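Xylan esterase 1 (Thermoanaerobacterium sp. 'JW/SL YS485', PDB 3FCY) probably removes acetyl groups from xylan and related esters as an alpha/beta-hydrolase-fold carbohydrate esterase. Local coordinates at residues 75-78 / 79-82; 268-271 / 272-276. All blocks are in the same frame, centred on the assembly; numbering follows the deposited sequence.

Contact 1. Residues 75-78 / 79-82; sequences FQVS and FAEC
Phe75 meets Cys82 where the chain doubles back on itself, in the turn that leads from strand 69-72 into strand 80-88 at one end of the central mixed sheet. The directions of 75-78 and 79-82 lie 154° apart, which is the evidence for a reversal. With CG anti to the backbone N (chi1 -179°), the Phe75 ring presents an edge to Cys82: SG lies in the ring plane, 3.8 Å from CD2, a sulfur-aromatic contact. The same ring stacks on Trp124. Gln76 follows, its chain bent at chi2 so that the amide turns back across the reversal. NE2 gives Cys82 O only a weak bond of 3.3 Å; its stronger partner is Ser73 O. The backbone O of Gln76 bonds to Gln339 of a second subunit, placing this turn at a subunit interface. Val77 points toward the returning arm, where it touches Phe79, Ala80 and Cys82. Its CG2 sits over the centre of the Phe79 ring, 4.0 Å from the centroid and 10° off the normal, a CH-pi contact, and comes equally near Ala80 CB. An alanine in place of Phe79 would probably leave Val77 CG2 without the ring face beneath it and open a gap beside Leu128 of the same chain and Ala133 of the second subunit, both of which the ring also touches. At Ser78 the chain turns, and Lys103 NZ makes a weak bond to its carbonyl. Between the two arms sits a water molecule that links them: it accepts from Val77 N at 3.1 Å and, weakly, from Cys82 N, and it lies 2.6 Å from both Gln76 OE1 and Ala80 O.

Contact 2. Residues 268-271 / 272-276; sequences NEVF and TKLGY
Helix 267-274, near its C-terminal end, supplies this contact, and the evidence is a run of i to i+4 backbone bonds in which Thr272 N, Lys273 N and Leu274 N donate to Asn268 O, Glu269 O and Val270 O. The first of these acceptors is gripped twice. Thr272 OG1 donates to Asn268 O at 2.6 Å while Thr272 N reaches the same oxygen at 2.9 Å, and the two donors come from opposite faces of the carbonyl plane, tilted 35° and 30° from it. The hydroxyl can do this because OG1 stands anti to its own carbonyl carbon (chi1 -65°), beside the backbone N and facing back along the helix. Its polar end is thus satisfied within the helix, although Thr272 also packs on Pro45.

Two residues on, Leu274 points toward 268-271. Its CD1 approaches Phe271 CD2 at 4.0 Å, obliquely to the ring, and also comes near Val270 CG1. These three side chains make the buried side of the helix: Phe271 and Leu274 both touch Tyr237 of helix 237-242, while Val270 and Phe271 lie against Phe257 of helix 251-260. Leu274 is about 10 Å, between side chains, from Tyr117, a predicted substrate-binding residue, so the helix packs near the probable substrate-binding region. Lys273 extends fully away from this apolar side, and its ammonium is held by the carbonyls of Asp170 and Leu168. Beyond Leu274, Gly275 N bonds Thr272 O at 2.9 Å.

From the N terminus, the chain first forms strand 69-72 and then turns through contact 1, which closes the short reversal leading into strand 80-88 and faces a second subunit. The chain then passes through the rest of the sheet up to strand 226-230, including the predicted nucleophile after strand 202-207, before contact 2 closes turns of helix 267-274 ahead of strand 289-295. The two contacts are in series, neither nested nor crossed, and they lie on opposite sides of the chain's centre, with nearest atoms about 33 Å apart. Contact 1 connects the outermost strand 69-72 to its neighbour 80-88, whereas contact 2 joins its helix to helices 237-242 and 251-260.

Contact 1. Residues 75-78 / 79-82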
ATOM      1  N   PHE A  75     -31.361 -21.990 -15.779  1.00 30.26           N
ATOM      2  CA  PHE A  75     -32.028 -20.892 -15.079  1.00 29.72           C
ATOM      3  C   PHE A  75     -33.349 -20.647 -15.809  1.00 29.26           C
ATOM      4  O   PHE A  75     -33.352 -20.293 -16.991  1.00 28.31           O
ATOM      5  CB  PHE A  75     -31.182 -19.615 -15.132  1.00 28.72           C
ATOM      6  CG  PHE A  75     -31.798 -18.446 -14.400  1.00 29.02           C
ATOM      7  CD1 PHE A  75     -31.545 -18.240 -13.044  1.00 27.42           C
ATOM      8  CD2 PHE A  75     -32.651 -17.567 -15.062  1.00 26.91           C
ATOM      9  CE1 PHE A  75     -32.128 -17.175 -12.357  1.00 27.36           C
ATOM     10  CE2 PHE A  75     -33.244 -16.497 -14.384  1.00 27.21           C
ATOM     11  CZ  PHE A  75     -32.979 -16.302 -13.025  1.00 26.76           C
ATOM     12  N   GLN A  76     -34.464 -20.820 -15.108  1.00 30.66           N
ATOM     13  CA  GLN A  76     -35.776 -20.637 -15.717  1.00 32.48           C
ATOM     14  C   GLN A  76     -36.758 -19.823 -14.881  1.00 32.14           C
ATOM     15  O   GLN A  76     -36.821 -19.964 -13.665  1.00 32.09           O
ATOM     16  CB  GLN A  76     -36.403 -22.005 -16.004  1.00 34.69           C
ATOM     17  CG  GLN A  76     -35.687 -22.817 -17.068  1.00 39.78           C
ATOM     18  CD  GLN A  76     -35.787 -22.176 -18.436  1.00 41.60           C
ATOM     19  OE1 GLN A  76     -36.876 -21.801 -18.874  1.00 44.96           O
ATOM     20  NE2 GLN A  76     -34.656 -22.052 -19.121  1.00 40.38           N
ATOM     21  N   VAL A  77     -37.521 -18.969 -15.555  1.00 31.53           N
ATOM     22  CA  VAL A  77     -38.548 -18.155 -14.915  1.00 32.04           C
ATOM     23  C   VAL A  77     -39.817 -18.384 -15.731  1.00 32.15           C
ATOM     24  O   VAL A  77     -39.745 -18.784 -16.892  1.00 30.41           O
ATOM     25  CB  VAL A  77     -38.191 -16.651 -14.916  1.00 32.26           C
ATOM     26  CG1 VAL A  77     -37.028 -16.394 -13.963  1.00 32.82           C
ATOM     27  CG2 VAL A  77     -37.847 -16.195 -16.326  1.00 31.71           C
ATOM     28  N   SER A  78     -40.972 -18.127 -15.131  1.00 33.07           N
ATOM     29  CA  SER A  78     -42.243 -18.351 -15.817  1.00 33.54           C
ATOM     30  C   SER A  78     -42.653 -17.262 -16.799  1.00 33.84           C
ATOM     31  O   SER A  78     -43.455 -17.512 -17.701  1.00 34.50           O
ATOM     32  CB  SER A  78     -43.360 -18.539 -14.785  1.00 34.43           C
ATOM     33  OG  SER A  78     -43.525 -17.373 -13.991  1.00 32.09           O
ATOM     34  N   PHE A  79     -42.095 -16.064 -16.641  1.00 32.19           N
ATOM     35  CA  PHE A  79     -42.460 -14.939 -17.498  1.00 32.50           C
ATOM     36  C   PHE A  79     -41.544 -14.670 -18.688  1.00 33.49           C
ATOM     37  O   PHE A  79     -41.715 -13.673 -19.394  1.00 32.76           O
ATOM     38  CB  PHE A  79     -42.573 -13.677 -16.648  1.00 31.76           C
ATOM     39  CG  PHE A  79     -41.330 -13.363 -15.875  1.00 31.24           C
ATOM     40  CD1 PHE A  79     -40.332 -12.572 -16.430  1.00 31.98           C
ATOM     41  CD2 PHE A  79     -41.146 -13.878 -14.601  1.00 30.14           C
ATOM     42  CE1 PHE A  79     -39.169 -12.299 -15.722  1.00 33.68           C
ATOM     43  CE2 PHE A  79     -39.985 -13.611 -13.884  1.00 32.92           C
ATOM     44  CZ  PHE A  79     -38.995 -12.820 -14.444  1.00 31.66           C
ATOM     45  N   ALA A  80     -40.580 -15.554 -18.916  1.00 32.17           N
ATOM     46  CA  ALA A  80     -39.665 -15.385 -20.037  1.00 32.60           C
ATOM     47  C   ALA A  80     -38.926 -16.680 -20.344  1.00 31.02           C
ATOM     48  O   ALA A  80     -38.912 -17.606 -19.535  1.00 29.52           O
ATOM     49  CB  ALA A  80     -38.661 -14.273 -19.736  1.00 32.28           C
ATOM     50  N   GLU A  81     -38.321 -16.730 -21.526  1.00 30.15           N
ATOM     51  CA  GLU A  81     -37.549 -17.888 -21.949  1.00 29.78           C
ATOM     52  C   GLU A  81     -36.070 -17.524 -21.873  1.00 27.93           C
ATOM     53  O   GLU A  81     -35.636 -16.535 -22.466  1.00 26.17           O
ATOM     54  CB  GLU A  81     -37.911 -18.280 -23.386  1.00 32.70           C
ATOM     55  CG  GLU A  81     -39.289 -18.913 -23.543  1.00 38.40           C
ATOM     56  CD  GLU A  81     -39.480 -20.114 -22.635  1.00 42.08           C
ATOM     57  OE1 GLU A  81     -38.586 -20.988 -22.601  1.00 45.31           O
ATOM     58  OE2 GLU A  81     -40.522 -20.186 -21.953  1.00 45.76           O
ATOM     59  N   CYS A  82     -35.305 -18.319 -21.134  1.00 26.39           N
ATOM     60  CA  CYS A  82     -33.873 -18.076 -20.980  1.00 27.09           C
ATOM     61  C   CYS A  82     -33.090 -19.097 -21.790  1.00 25.75           C
ATOM     62  O   CYS A  82     -33.153 -20.297 -21.519  1.00 24.14           O
ATOM     63  CB  CYS A  82     -33.477 -18.159 -19.507  1.00 26.47           C
ATOM     64  SG  CYS A  82     -34.229 -16.872 -18.486  1.00 29.01           S
TER
HETATM   65  O   HOH W   1     -37.074 -19.260 -18.633  1.00 32.48           O

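Contact 2. Residues 268-271 / 272-276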
ATOM      1  N   ASN A 268       5.493   5.041 -33.039  1.00 30.00           N
ATOM      2  CA  ASN A 268       4.437   5.507 -33.933  1.00 31.71           C
ATOM      3  C   ASN A 268       3.739   4.366 -34.664  1.00 30.85           C
ATOM      4  O   ASN A 268       2.520   4.390 -34.835  1.00 31.61           O
ATOM      5  CB  ASN A 268       4.983   6.514 -34.952  1.00 33.76           C
ATOM      6  CG  ASN A 268       3.882   7.132 -35.795  1.00 35.51           C
ATOM      7  OD1 ASN A 268       2.918   7.687 -35.265  1.00 36.88           O
ATOM      8  ND2 ASN A 268       4.016   7.036 -37.110  1.00 38.45           N
ATOM      9  N   GLU A 269       4.503   3.365 -35.089  1.00 30.19           N
ATOM     10  CA  GLU A 269       3.916   2.229 -35.791  1.00 31.54           C
ATOM     11  C   GLU A 269       3.038   1.409 -34.849  1.00 29.77           C
ATOM     12  O   GLU A 269       1.999   0.885 -35.250  1.00 28.22           O
ATOM     13  CB  GLU A 269       5.004   1.321 -36.361  1.00 35.42           C
ATOM     14  CG  GLU A 269       5.973   1.998 -37.309  1.00 42.14           C
ATOM     15  CD  GLU A 269       6.912   1.001 -37.960  1.00 46.22           C
ATOM     16  OE1 GLU A 269       7.467   0.147 -37.231  1.00 48.16           O
ATOM     17  OE2 GLU A 269       7.098   1.070 -39.196  1.00 49.88           O
ATOM     18  N   VAL A 270       3.469   1.288 -33.599  1.00 28.00           N
ATOM     19  CA  VAL A 270       2.713   0.529 -32.612  1.00 27.01           C
ATOM     20  C   VAL A 270       1.367   1.191 -32.330  1.00 26.57           C
ATOM     21  O   VAL A 270       0.320   0.550 -32.429  1.00 23.73           O
ATOM     22  CB  VAL A 270       3.506   0.391 -31.290  1.00 27.43           C
ATOM     23  CG1 VAL A 270       2.633  -0.246 -30.215  1.00 26.32           C
ATOM     24  CG2 VAL A 270       4.743  -0.464 -31.526  1.00 26.98           C
ATOM     25  N   PHE A 271       1.394   2.476 -31.987  1.00 26.02           N
ATOM     26  CA  PHE A 271       0.155   3.179 -31.693  1.00 27.30           C
ATOM     27  C   PHE A 271      -0.736   3.368 -32.914  1.00 27.98           C
ATOM     28  O   PHE A 271      -1.955   3.428 -32.785  1.00 29.73           O
ATOM     29  CB  PHE A 271       0.449   4.519 -31.019  1.00 27.27           C
ATOM     30  CG  PHE A 271       0.840   4.387 -29.575  1.00 27.54           C
ATOM     31  CD1 PHE A 271       2.144   4.648 -29.160  1.00 29.40           C
ATOM     32  CD2 PHE A 271      -0.092   3.968 -28.630  1.00 26.55           C
ATOM     33  CE1 PHE A 271       2.511   4.490 -27.823  1.00 28.41           C
ATOM     34  CE2 PHE A 271       0.267   3.806 -27.291  1.00 26.07           C
ATOM     35  CZ  PHE A 271       1.570   4.067 -26.887  1.00 26.66           C
ATOM     36  N   THR A 272      -0.138   3.454 -34.099  1.00 28.32           N
ATOM     37  CA  THR A 272      -0.928   3.606 -35.317  1.00 27.99           C
ATOM     38  C   THR A 272      -1.688   2.307 -35.548  1.00 28.11           C
ATOM     39  O   THR A 272      -2.867   2.317 -35.899  1.00 28.37           O
ATOM     40  CB  THR A 272      -0.036   3.893 -36.550  1.00 29.19           C
ATOM     41  OG1 THR A 272       0.607   5.166 -36.389  1.00 26.87           O
ATOM     42  CG2 THR A 272      -0.868   3.910 -37.825  1.00 26.96           C
ATOM     43  N   LYS A 273      -1.005   1.186 -35.346  1.00 27.53           N
ATOM     44  CA  LYS A 273      -1.630  -0.116 -35.521  1.00 26.63           C
ATOM     45  C   LYS A 273      -2.752  -0.293 -34.498  1.00 25.03           C
ATOM     46  O   LYS A 273      -3.814  -0.842 -34.813  1.00 23.61           O
ATOM     47  CB  LYS A 273      -0.590  -1.222 -35.375  1.00 26.35           C
ATOM     48  CG  LYS A 273      -1.069  -2.573 -35.858  1.00 29.46           C
ATOM     49  CD  LYS A 273       0.103  -3.524 -36.012  1.00 31.35           C
ATOM     50  CE  LYS A 273      -0.340  -4.876 -36.545  1.00 31.59           C
ATOM     51  NZ  LYS A 273       0.835  -5.772 -36.734  1.00 33.18           N
ATOM     52  N   LEU A 274      -2.519   0.175 -33.273  1.00 24.20           N
ATOM     53  CA  LEU A 274      -3.541   0.087 -32.229  1.00 24.61           C
ATOM     54  C   LEU A 274      -4.714   0.985 -32.627  1.00 23.57           C
ATOM     55  O   LEU A 274      -5.821   0.864 -32.099  1.00 24.81           O
ATOM     56  CB  LEU A 274      -2.974   0.537 -30.877  1.00 22.88           C
ATOM     57  CG  LEU A 274      -1.976  -0.410 -30.194  1.00 24.65           C
ATOM     58  CD1 LEU A 274      -1.423   0.246 -28.937  1.00 22.96           C
ATOM     59  CD2 LEU A 274      -2.658  -1.726 -29.854  1.00 23.51           C
ATOM     60  N   GLY A 275      -4.457   1.891 -33.564  1.00 24.64           N
ATOM     61  CA  GLY A 275      -5.493   2.792 -34.035  1.00 25.44           C
ATOM     62  C   GLY A 275      -6.648   2.046 -34.676  1.00 24.87           C
ATOM     63  O   GLY A 275      -7.775   2.540 -34.707  1.00 27.01           O
ATOM     64  N   TYR A 276      -6.376   0.851 -35.191  1.00 25.72           N
ATOM     65  CA  TYR A 276      -7.413   0.042 -35.823  1.00 25.63           C
ATOM     66  C   TYR A 276      -8.494  -0.376 -34.837  1.00 26.26           C
ATOM     67  O   TYR A 276      -9.648  -0.584 -35.223  1.00 24.46           O
ATOM     68  CB  TYR A 276      -6.814  -1.219 -36.446  1.00 26.04           C
ATOM     69  CG  TYR A 276      -6.030  -0.981 -37.711  1.00 28.46           C
ATOM     70  CD1 TYR A 276      -6.644  -0.448 -38.849  1.00 29.77           C
ATOM     71  CD2 TYR A 276      -4.681  -1.312 -37.784  1.00 28.24           C
ATOM     72  CE1 TYR A 276      -5.925  -0.256 -40.032  1.00 28.90           C
ATOM     73  CE2 TYR A 276      -3.955  -1.122 -38.956  1.00 30.91           C
ATOM     74  CZ  TYR A 276      -4.582  -0.596 -40.075  1.00 29.46           C
ATOM     75  OH  TYR A 276      -3.857  -0.413 -41.230  1.00 30.03           O
TER